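Local coordinates for sigma regulatory family protein-PP2C phosphatase (Chlamydia trachomatis serovar L2, PDB 6MAB), which is probably a membrane-bound PP2C-type phosphatase of the sigma-regulatory family, its periplasmic sensor domain, the part described here, being implicated in sensing TCA-cycle intermediates, at residues Leu28-Pro33 against Leu249-Phe254; Lys73-Leu77 against Val88-Arg93; Gln125-Gln131 against Leu146-Thr152. One frame throughout, in Å; residues are numbered along the deposited sequence.

Interaction 1 (Leu28-Pro33 against Leu249-Phe254)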
loop_
_atom_site.group_PDB
_atom_site.type_symbol
_atom_site.label_atom_id
_atom_site.label_comp_id
_atom_site.label_asym_id
_atom_site.label_seq_id
_atom_site.Cartn_x
_atom_site.Cartn_y
_atom_site.Cartn_z
ATOM N N LEU A 28 8.609 2.879 5.880
ATOM C CA LEU A 28 7.889 2.849 4.619
ATOM C C LEU A 28 7.931 4.198 3.899
ATOM O O LEU A 28 7.989 4.231 2.665
ATOM C CB LEU A 28 6.457 2.377 4.872
ATOM C CG LEU A 28 6.374 0.926 5.356
ATOM C CD1 LEU A 28 4.945 0.589 5.776
ATOM C CD2 LEU A 28 6.831 -0.069 4.286
ATOM N N GLN A 29 7.933 5.321 4.634
ATOM C CA GLN A 29 8.038 6.626 3.986
ATOM C C GLN A 29 9.387 6.807 3.305
ATOM O O GLN A 29 9.486 7.502 2.282
ATOM C CB GLN A 29 7.791 7.733 5.010
ATOM C CG GLN A 29 6.332 7.903 5.397
ATOM C CD GLN A 29 6.141 8.699 6.684
ATOM O OE1 GLN A 29 7.104 9.140 7.315
ATOM N NE2 GLN A 29 4.886 8.881 7.077
ATOM N N GLN A 30 10.429 6.176 3.845
ATOM C CA GLN A 30 11.765 6.282 3.287
ATOM C C GLN A 30 12.002 5.321 2.124
ATOM O O GLN A 30 12.891 5.574 1.295
ATOM C CB GLN A 30 12.792 6.033 4.390
ATOM C CG GLN A 30 12.763 7.076 5.502
ATOM C CD GLN A 30 12.890 8.494 4.950
ATOM O OE1 GLN A 30 12.085 9.368 5.262
ATOM N NE2 GLN A 30 13.892 8.713 4.104
ATOM N N THR A 31 11.196 4.258 2.006
ATOM C CA THR A 31 11.470 3.182 1.065
ATOM C C THR A 31 10.450 3.037 -0.061
ATOM O O THR A 31 10.813 2.551 -1.132
ATOM C CB THR A 31 11.549 1.842 1.810
ATOM O OG1 THR A 31 10.358 1.647 2.572
ATOM C CG2 THR A 31 12.736 1.825 2.750
ATOM N N ILE A 32 9.195 3.437 0.133
ATOM C CA ILE A 32 8.193 3.253 -0.926
ATOM C C ILE A 32 8.146 4.383 -1.960
ATOM O O ILE A 32 8.223 4.099 -3.172
ATOM C CB ILE A 32 6.809 3.033 -0.306
ATOM C CG1 ILE A 32 6.798 1.745 0.523
ATOM C CG2 ILE A 32 5.740 2.972 -1.406
ATOM C CD1 ILE A 32 7.062 0.484 -0.233
ATOM N N PRO A 33 7.990 5.673 -1.569
ATOM C CA PRO A 33 7.685 6.727 -2.552
ATOM C C PRO A 33 8.930 7.280 -3.240
ATOM O O PRO A 33 9.272 8.469 -3.122
ATOM C CB PRO A 33 6.961 7.763 -1.686
ATOM C CG PRO A 33 7.684 7.692 -0.366
ATOM C CD PRO A 33 8.001 6.213 -0.193
ATOM N N LEU A 249 -0.976 6.921 7.235
ATOM C CA LEU A 249 -0.026 7.543 6.309
ATOM C C LEU A 249 -0.808 8.177 5.165
ATOM O O LEU A 249 -0.876 7.621 4.051
ATOM C CB LEU A 249 0.979 6.550 5.733
ATOM C CG LEU A 249 1.903 5.807 6.693
ATOM C CD1 LEU A 249 1.212 4.619 7.339
ATOM C CD2 LEU A 249 3.144 5.381 5.925
ATOM N N PRO A 250 -1.409 9.339 5.403
ATOM C CA PRO A 250 -2.297 9.921 4.386
ATOM C C PRO A 250 -1.610 10.183 3.057
ATOM O O PRO A 250 -2.252 10.037 2.008
ATOM C CB PRO A 250 -2.780 11.220 5.048
ATOM C CG PRO A 250 -1.725 11.557 6.053
ATOM C CD PRO A 250 -1.191 10.241 6.546
ATOM N N GLU A 251 -0.327 10.562 3.059
ATOM C CA GLU A 251 0.376 10.855 1.811
ATOM C C GLU A 251 0.676 9.604 0.982
ATOM O O GLU A 251 1.298 9.731 -0.083
ATOM C CB GLU A 251 1.677 11.621 2.100
ATOM C CG GLU A 251 2.813 10.808 2.705
ATOM C CD GLU A 251 2.514 10.330 4.113
ATOM O OE1 GLU A 251 1.659 10.960 4.780
ATOM O OE2 GLU A 251 3.130 9.326 4.541
ATOM N N MET A 252 0.258 8.410 1.442
ATOM C CA MET A 252 0.366 7.195 0.644
ATOM C C MET A 252 -0.897 6.334 0.706
ATOM O O MET A 252 -0.907 5.218 0.161
ATOM C CB MET A 252 1.587 6.400 1.095
ATOM C CG MET A 252 2.881 6.972 0.550
ATOM S SD MET A 252 4.138 5.695 0.647
ATOM C CE MET A 252 4.542 5.661 2.369
ATOM N N ASP A 253 -1.955 6.809 1.345
ATOM C CA ASP A 253 -3.274 6.182 1.252
ATOM C C ASP A 253 -3.277 4.765 1.824
ATOM O O ASP A 253 -3.955 3.875 1.311
ATOM C CB ASP A 253 -3.772 6.169 -0.200
ATOM C CG ASP A 253 -4.858 7.197 -0.462
ATOM O OD1 ASP A 253 -5.301 7.872 0.490
ATOM O OD2 ASP A 253 -5.277 7.325 -1.634
ATOM N N PHE A 254 -2.519 4.544 2.896
ATOM C CA PHE A 254 -2.679 3.324 3.677
ATOM C C PHE A 254 -2.367 3.632 5.130
ATOM O O PHE A 254 -1.922 4.728 5.467
ATOM C CB PHE A 254 -1.826 2.173 3.113
ATOM C CG PHE A 254 -0.357 2.340 3.270
ATOM C CD1 PHE A 254 0.262 1.869 4.403
ATOM C CD2 PHE A 254 0.423 2.876 2.245
ATOM C CE1 PHE A 254 1.632 1.990 4.567
ATOM C CE2 PHE A 254 1.803 3.004 2.405
ATOM C CZ PHE A 254 2.403 2.556 3.568
#
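Met252, in the turn of a beta hairpin, reaches toward Leu28, Gln29, Ile32 and Pro33, where the long N-terminal helix 2-31 runs out. The hairpin joins strands 240-249 and 254-261 of the six-stranded antiparallel sheet, so the contact joins the end of the helix to the turn at the ends of two inner strands.

Apolar packing dominates. The Met252 sulphur touches two residues in succession: SD lies 3.8 Å from Ile32 CG2 and 4.0 Å from Pro33 CD. A bend at its last torsion (chi3 -75°) turns the methyl back toward the helix, where CE meets Leu28 O at 3.7 Å. A flexible, unbranched thioether suits this place, since it can follow a helix end and a proline ring together. Beside it, Leu28 CD1 approaches the rim of the Phe254 ring, close to its plane, at 3.8 Å from CE1. Leu28 also packs on Leu159 and Ile256, and Ile32 on Leu155 and Ala115, which ties the helix end to both sheets and to helix 153-160.

Polar contact is slight and peripheral. Gln29 and Glu251 cross at about a right angle, with amide and carboxylate planes 73° apart. Glu251 is poorly ordered, in keeping with a grip this loose: Gln29 NE2 gives a weak hydrogen bond to Glu251 OE2, 3.1 Å long and bent to 130° at the hydrogen.

Interaction 2 (Lys73-Leu77 against Val88-Arg93); sequences KEISL and VVASSR
Glu74, which is buried, and the partly exposed Arg93 form a salt bridge at one end of the pairing between strands 74-80 and 86-91. The Glu74 side chain is fully extended, with CG anti to the backbone N (chi1 178°), which carries the carboxylate across the Arg93 chain at about a right angle. Its CB touches Arg93 CD at 3.5 Å, CG passes Ser91 OG at 3.7 Å, and CD lies close to Arg93 CD and NH1. At the tip the two carboxylate oxygens divide the work. OE1 takes a short but weak, strongly bent bond from Arg93 NH1 at 2.7 Å, the carboxylate and guanidinium planes standing 65° apart. OE2 accepts from Ser76 OG, also at 2.7 Å, on its anti side, and Tyr101 OH binds it as well.

With several donors around it, the carboxylate is probably stabilised as an anion. Arg93 has a second acid partner in Glu95, through NE, and Lys73 CE lies over one face of the guanidinium, toward its rim.

Small side chains suit the close approach of the strands at Ser76 and Ser91. These two form a non-hydrogen-bonded backbone pair, and their OG atoms are hydrogen-bonded at 2.7 Å; Ser91 OG also accepts from Arg93 N, closing an ST turn. Ser92 OG replaces a backbone acceptor by taking the N-H of Ile75 at 2.9 Å, while Ser92 N returns a bond to Ile75 O. On the other face, Leu77 and Ala90 pack by their CB atoms. Leu77 O faces both Val89 N, at 2.9 Å, and Ala90 N, more weakly: a classic beta bulge in an antiparallel hairpin.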
loop_
_atom_site.group_PDB
_atom_site.type_symbol
_atom_site.label_atom_id
_atom_site.label_comp_id
_atom_site.label_asym_id
_atom_site.label_seq_id
_atom_site.Cartn_x
_atom_site.Cartn_y
_atom_site.Cartn_z
ATOM N N LYS A 73 8.206 -5.889 -10.870
ATOM C CA LYS A 73 7.194 -6.729 -11.490
ATOM C C LYS A 73 6.740 -6.120 -12.807
ATOM O O LYS A 73 6.462 -6.849 -13.764
ATOM C CB LYS A 73 6.013 -6.930 -10.542
ATOM C CG LYS A 73 4.860 -7.717 -11.184
ATOM C CD LYS A 73 3.688 -7.927 -10.229
ATOM C CE LYS A 73 2.600 -8.773 -10.878
ATOM N NZ LYS A 73 2.870 -10.209 -10.665
ATOM N N GLU A 74 6.696 -4.793 -12.881
ATOM C CA GLU A 74 6.295 -4.098 -14.093
ATOM C C GLU A 74 6.814 -2.678 -14.043
ATOM O O GLU A 74 6.663 -1.996 -13.025
ATOM C CB GLU A 74 4.761 -4.070 -14.238
ATOM C CG GLU A 74 4.245 -3.318 -15.472
ATOM C CD GLU A 74 2.725 -3.392 -15.612
ATOM O OE1 GLU A 74 2.157 -4.390 -15.137
ATOM O OE2 GLU A 74 2.102 -2.462 -16.186
ATOM N N ILE A 75 7.391 -2.222 -15.143
ATOM C CA ILE A 75 7.514 -0.797 -15.387
ATOM C C ILE A 75 6.922 -0.504 -16.762
ATOM O O ILE A 75 7.277 -1.158 -17.748
ATOM C CB ILE A 75 8.976 -0.323 -15.277
ATOM C CG1 ILE A 75 9.055 1.145 -15.629
ATOM C CG2 ILE A 75 9.873 -1.125 -16.185
ATOM C CD1 ILE A 75 10.340 1.775 -15.162
ATOM N N SER A 76 5.978 0.449 -16.815
ATOM C CA SER A 76 5.213 0.738 -18.024
ATOM C C SER A 76 5.123 2.236 -18.288
ATOM O O SER A 76 4.929 3.027 -17.369
ATOM C CB SER A 76 3.785 0.180 -17.925
ATOM O OG SER A 76 3.798 -1.233 -17.887
ATOM N N LEU A 77 5.238 2.594 -19.563
ATOM C CA LEU A 77 4.883 3.913 -20.052
ATOM C C LEU A 77 3.457 3.854 -20.555
ATOM O O LEU A 77 3.153 3.094 -21.491
ATOM C CB LEU A 77 5.797 4.350 -21.183
ATOM C CG LEU A 77 7.214 4.810 -20.941
ATOM C CD1 LEU A 77 7.799 5.171 -22.311
ATOM C CD2 LEU A 77 7.215 6.002 -19.989
ATOM N N VAL A 88 -1.241 1.351 -22.423
ATOM C CA VAL A 88 0.160 0.967 -22.273
ATOM C C VAL A 88 0.827 0.988 -23.639
ATOM O O VAL A 88 0.442 0.242 -24.547
ATOM C CB VAL A 88 0.304 -0.417 -21.628
ATOM C CG1 VAL A 88 1.760 -0.783 -21.532
ATOM C CG2 VAL A 88 -0.339 -0.471 -20.235
ATOM N N VAL A 89 1.847 1.828 -23.792
ATOM C CA VAL A 89 2.581 1.896 -25.054
ATOM C C VAL A 89 4.004 1.369 -24.947
ATOM O O VAL A 89 4.670 1.232 -25.986
ATOM C CB VAL A 89 2.582 3.326 -25.634
ATOM C CG1 VAL A 89 1.154 3.759 -25.971
ATOM C CG2 VAL A 89 3.218 4.313 -24.679
ATOM N N ALA A 90 4.489 1.065 -23.746
ATOM C CA ALA A 90 5.736 0.337 -23.573
ATOM C C ALA A 90 5.733 -0.260 -22.172
ATOM O O ALA A 90 5.274 0.386 -21.227
ATOM C CB ALA A 90 6.951 1.246 -23.772
ATOM N N SER A 91 6.217 -1.500 -22.047
ATOM C CA SER A 91 6.267 -2.165 -20.751
ATOM C C SER A 91 7.386 -3.201 -20.697
ATOM O O SER A 91 7.678 -3.878 -21.689
ATOM C CB SER A 91 4.943 -2.865 -20.437
ATOM O OG SER A 91 4.965 -3.369 -19.111
ATOM N N SER A 92 8.001 -3.322 -19.522
ATOM C CA SER A 92 8.871 -4.458 -19.238
ATOM C C SER A 92 8.099 -5.764 -19.204
ATOM O O SER A 92 8.719 -6.830 -19.282
ATOM C CB SER A 92 9.586 -4.260 -17.902
ATOM O OG SER A 92 8.666 -4.269 -16.827
ATOM N N ARG A 93 6.771 -5.701 -19.057
ATOM C CA ARG A 93 5.887 -6.868 -19.149
ATOM C C ARG A 93 5.279 -6.857 -20.541
ATOM O O ARG A 93 4.294 -6.158 -20.790
ATOM C CB ARG A 93 4.782 -6.837 -18.098
ATOM C CG ARG A 93 5.149 -7.417 -16.753
ATOM C CD ARG A 93 4.030 -7.181 -15.744
ATOM N NE ARG A 93 2.944 -8.149 -15.832
ATOM C CZ ARG A 93 1.781 -8.022 -15.195
ATOM N NH1 ARG A 93 1.538 -6.960 -14.430
ATOM N NH2 ARG A 93 0.853 -8.953 -15.325
HETATM O O HOH W 1 9.239 -6.168 -15.422
#

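Interaction 3 (Gln125-Gln131 against Leu146-Thr152); sequences QVLAVLQ and LYTLSDT
In the antiparallel hairpin of strands 126-135 and 142-151, Ala128 pairs with Ser150 and Leu130 with Thr148 through reciprocal backbone bonds, including Ala128 N to Ser150 O at 2.8 Å and Thr148 N to Leu130 O at 2.9 Å. The intervening non-hydrogen-bonded pairs, Leu127 with Asp151, Val129 with Leu149 and Gln131 with Tyr147, put their side chains on the opposite face. There Val129 and Leu149 lie side by side, pointing the same way, and Val129 CG2 meets Leu149 CD2 at 3.7 Å. Gln131 runs alongside Tyr147, its amide turned 36° from the ring; Glu104 O and Phe106 N hold that amide, and Tyr101 meets the Tyr147 ring edge-to-face.

These are the fourth and fifth strands of a sheet ordered 2-1-5-4-3, consistent with the PAS-like fold of Cache-type periplasmic sensors. Helix 35-45 covers the face of Leu130 and Thr148 at Ile38; leucine suits this apolar cover, while Thr148 keeps OG1 on a water shared with Ala128 O.

At the far end the chain leaves the sheet for helix 153-160. Thr152 has OG1 between N and the carbonyl carbon (chi1 67°), which brings the hydroxyl back to the neighbouring strand: OG1 and N both donate to Val126 O, at 2.9 and 3.1 Å, OG1 from above the carbonyl plane and N nearly in line with the C=O. Asp151 OD1 receives Asn153 N, and a water joins OD1 to Val126 N. Asp151 OD2 is met 63° out of the carboxylate plane by Gln125 NE2, in a nearly straight bond of 2.9 Å.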
loop_
_atom_site.group_PDB
_atom_site.type_symbol
_atom_site.label_atom_id
_atom_site.label_comp_id
_atom_site.label_asym_id
_atom_site.label_seq_id
_atom_site.Cartn_x
_atom_site.Cartn_y
_atom_site.Cartn_z
ATOM N N GLN A 125 0.793 -11.584 -2.278
ATOM C CA GLN A 125 1.706 -10.576 -2.821
ATOM C C GLN A 125 1.080 -9.187 -2.715
ATOM O O GLN A 125 -0.014 -8.935 -3.236
ATOM C CB GLN A 125 2.069 -10.901 -4.269
ATOM C CG GLN A 125 3.009 -9.868 -4.912
ATOM C CD GLN A 125 3.380 -10.197 -6.339
ATOM O OE1 GLN A 125 2.521 -10.282 -7.211
ATOM N NE2 GLN A 125 4.671 -10.377 -6.588
ATOM N N VAL A 126 1.784 -8.291 -2.044
ATOM C CA VAL A 126 1.416 -6.886 -1.963
ATOM C C VAL A 126 2.439 -6.084 -2.747
ATOM O O VAL A 126 3.651 -6.293 -2.605
ATOM C CB VAL A 126 1.340 -6.422 -0.502
ATOM C CG1 VAL A 126 1.152 -4.935 -0.403
ATOM C CG2 VAL A 126 0.194 -7.127 0.183
ATOM N N LEU A 127 1.949 -5.163 -3.561
ATOM C CA LEU A 127 2.764 -4.410 -4.495
ATOM C C LEU A 127 2.774 -2.938 -4.127
ATOM O O LEU A 127 1.751 -2.376 -3.731
ATOM C CB LEU A 127 2.229 -4.544 -5.901
ATOM C CG LEU A 127 2.161 -5.957 -6.471
ATOM C CD1 LEU A 127 1.372 -5.992 -7.778
ATOM C CD2 LEU A 127 3.569 -6.486 -6.656
ATOM N N ALA A 128 3.942 -2.320 -4.272
ATOM C CA ALA A 128 4.038 -0.876 -4.289
ATOM C C ALA A 128 3.681 -0.402 -5.684
ATOM O O ALA A 128 4.362 -0.746 -6.653
ATOM C CB ALA A 128 5.454 -0.452 -3.935
ATOM N N VAL A 129 2.616 0.376 -5.774
ATOM C CA VAL A 129 2.113 0.912 -7.030
ATOM C C VAL A 129 2.518 2.371 -7.066
ATOM O O VAL A 129 2.007 3.174 -6.280
ATOM C CB VAL A 129 0.595 0.765 -7.133
ATOM C CG1 VAL A 129 0.096 1.286 -8.467
ATOM C CG2 VAL A 129 0.182 -0.698 -6.911
ATOM N N LEU A 130 3.429 2.698 -7.967
ATOM C CA LEU A 130 3.932 4.057 -8.134
ATOM C C LEU A 130 3.508 4.580 -9.498
ATOM O O LEU A 130 3.686 3.902 -10.513
ATOM C CB LEU A 130 5.445 4.091 -8.006
ATOM C CG LEU A 130 5.952 4.246 -6.581
ATOM C CD1 LEU A 130 5.523 3.087 -5.689
ATOM C CD2 LEU A 130 7.465 4.401 -6.555
ATOM N N GLN A 131 2.887 5.754 -9.503
ATOM C CA GLN A 131 2.453 6.417 -10.719
ATOM C C GLN A 131 3.012 7.819 -10.725
ATOM O O GLN A 131 2.856 8.539 -9.733
ATOM C CB GLN A 131 0.927 6.425 -10.795
ATOM C CG GLN A 131 0.392 5.014 -10.780
ATOM C CD GLN A 131 -1.131 4.914 -10.869
ATOM O OE1 GLN A 131 -1.826 5.881 -11.193
ATOM N NE2 GLN A 131 -1.644 3.717 -10.605
ATOM N N LEU A 146 4.276 7.185 -15.891
ATOM C CA LEU A 146 5.232 6.106 -15.645
ATOM C C LEU A 146 4.695 5.282 -14.480
ATOM O O LEU A 146 4.560 5.785 -13.355
ATOM C CB LEU A 146 6.620 6.651 -15.330
ATOM C CG LEU A 146 7.676 5.565 -15.097
ATOM C CD1 LEU A 146 7.869 4.723 -16.348
ATOM C CD2 LEU A 146 9.011 6.177 -14.692
ATOM N N TYR A 147 4.332 4.029 -14.776
ATOM C CA TYR A 147 3.632 3.129 -13.880
ATOM C C TYR A 147 4.577 1.996 -13.486
ATOM O O TYR A 147 5.093 1.296 -14.358
ATOM C CB TYR A 147 2.408 2.608 -14.627
ATOM C CG TYR A 147 1.521 1.609 -13.913
ATOM C CD1 TYR A 147 1.822 0.264 -13.920
ATOM C CD2 TYR A 147 0.349 2.019 -13.288
ATOM C CE1 TYR A 147 0.981 -0.669 -13.283
ATOM C CE2 TYR A 147 -0.490 1.097 -12.653
ATOM C CZ TYR A 147 -0.168 -0.236 -12.666
ATOM O OH TYR A 147 -0.996 -1.163 -12.058
ATOM N N THR A 148 4.824 1.826 -12.183
ATOM C CA THR A 148 5.676 0.738 -11.715
ATOM C C THR A 148 4.994 -0.057 -10.603
ATOM O O THR A 148 4.236 0.483 -9.777
ATOM C CB THR A 148 7.057 1.202 -11.243
ATOM O OG1 THR A 148 6.912 2.157 -10.209
ATOM C CG2 THR A 148 7.847 1.822 -12.384
ATOM N N LEU A 149 5.265 -1.363 -10.631
ATOM C CA LEU A 149 4.843 -2.330 -9.623
ATOM C C LEU A 149 6.077 -3.028 -9.068
ATOM O O LEU A 149 6.871 -3.585 -9.834
ATOM C CB LEU A 149 3.903 -3.377 -10.224
ATOM C CG LEU A 149 2.627 -2.907 -10.910
ATOM C CD1 LEU A 149 1.885 -4.105 -11.508
ATOM C CD2 LEU A 149 1.708 -2.135 -9.961
ATOM N N SER A 150 6.232 -2.990 -7.747
ATOM C CA SER A 150 7.359 -3.582 -7.039
ATOM C C SER A 150 6.851 -4.484 -5.908
ATOM O O SER A 150 6.004 -4.070 -5.102
ATOM C CB SER A 150 8.270 -2.435 -6.490
ATOM O OG SER A 150 9.168 -2.882 -5.505
ATOM N N ASP A 151 7.353 -5.723 -5.848
ATOM C CA ASP A 151 6.981 -6.607 -4.746
ATOM C C ASP A 151 7.532 -6.034 -3.445
ATOM O O ASP A 151 8.733 -5.756 -3.344
ATOM C CB ASP A 151 7.521 -8.006 -4.989
ATOM C CG ASP A 151 6.862 -9.053 -4.116
ATOM O OD1 ASP A 151 6.474 -8.739 -2.979
ATOM O OD2 ASP A 151 6.742 -10.215 -4.577
ATOM N N THR A 152 6.663 -5.834 -2.457
ATOM C CA THR A 152 7.083 -5.268 -1.184
ATOM C C THR A 152 7.532 -6.303 -0.159
ATOM O O THR A 152 7.784 -5.928 0.990
ATOM C CB THR A 152 5.970 -4.430 -0.575
ATOM O OG1 THR A 152 4.868 -5.273 -0.213
ATOM C CG2 THR A 152 5.524 -3.357 -1.556
HETATM O O HOH W 2 4.358 -9.353 -1.171
HETATM O O HOH W 3 6.772 0.487 -7.984
#

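Overall arrangement
Interactions 2 and 3 belong to one five-stranded sheet: strand 74-80 pairs with 86-91 on one side and with 142-151 on the other, and Glu74 O to Leu149 N and Ser76 N to Tyr147 O are probable hydrogen bonds between the two contacts. Interaction 1 instead brings the end of helix 2-31 to the second sheet, and touches interaction 3 where Ile32 packs on Ala128 and Leu130. All three are largely buried, but the centres of interactions 1 and 3 lie about 8 and 9 Å from the chain's centre, that of interaction 2 about 20 Å out, on outermost strand 86-91. Their chemistry differs: apolar side chains with a weak polar fringe in interaction 1, serine hydroxyls and a salt bridge in interaction 2, regular backbone pairing in interaction 3.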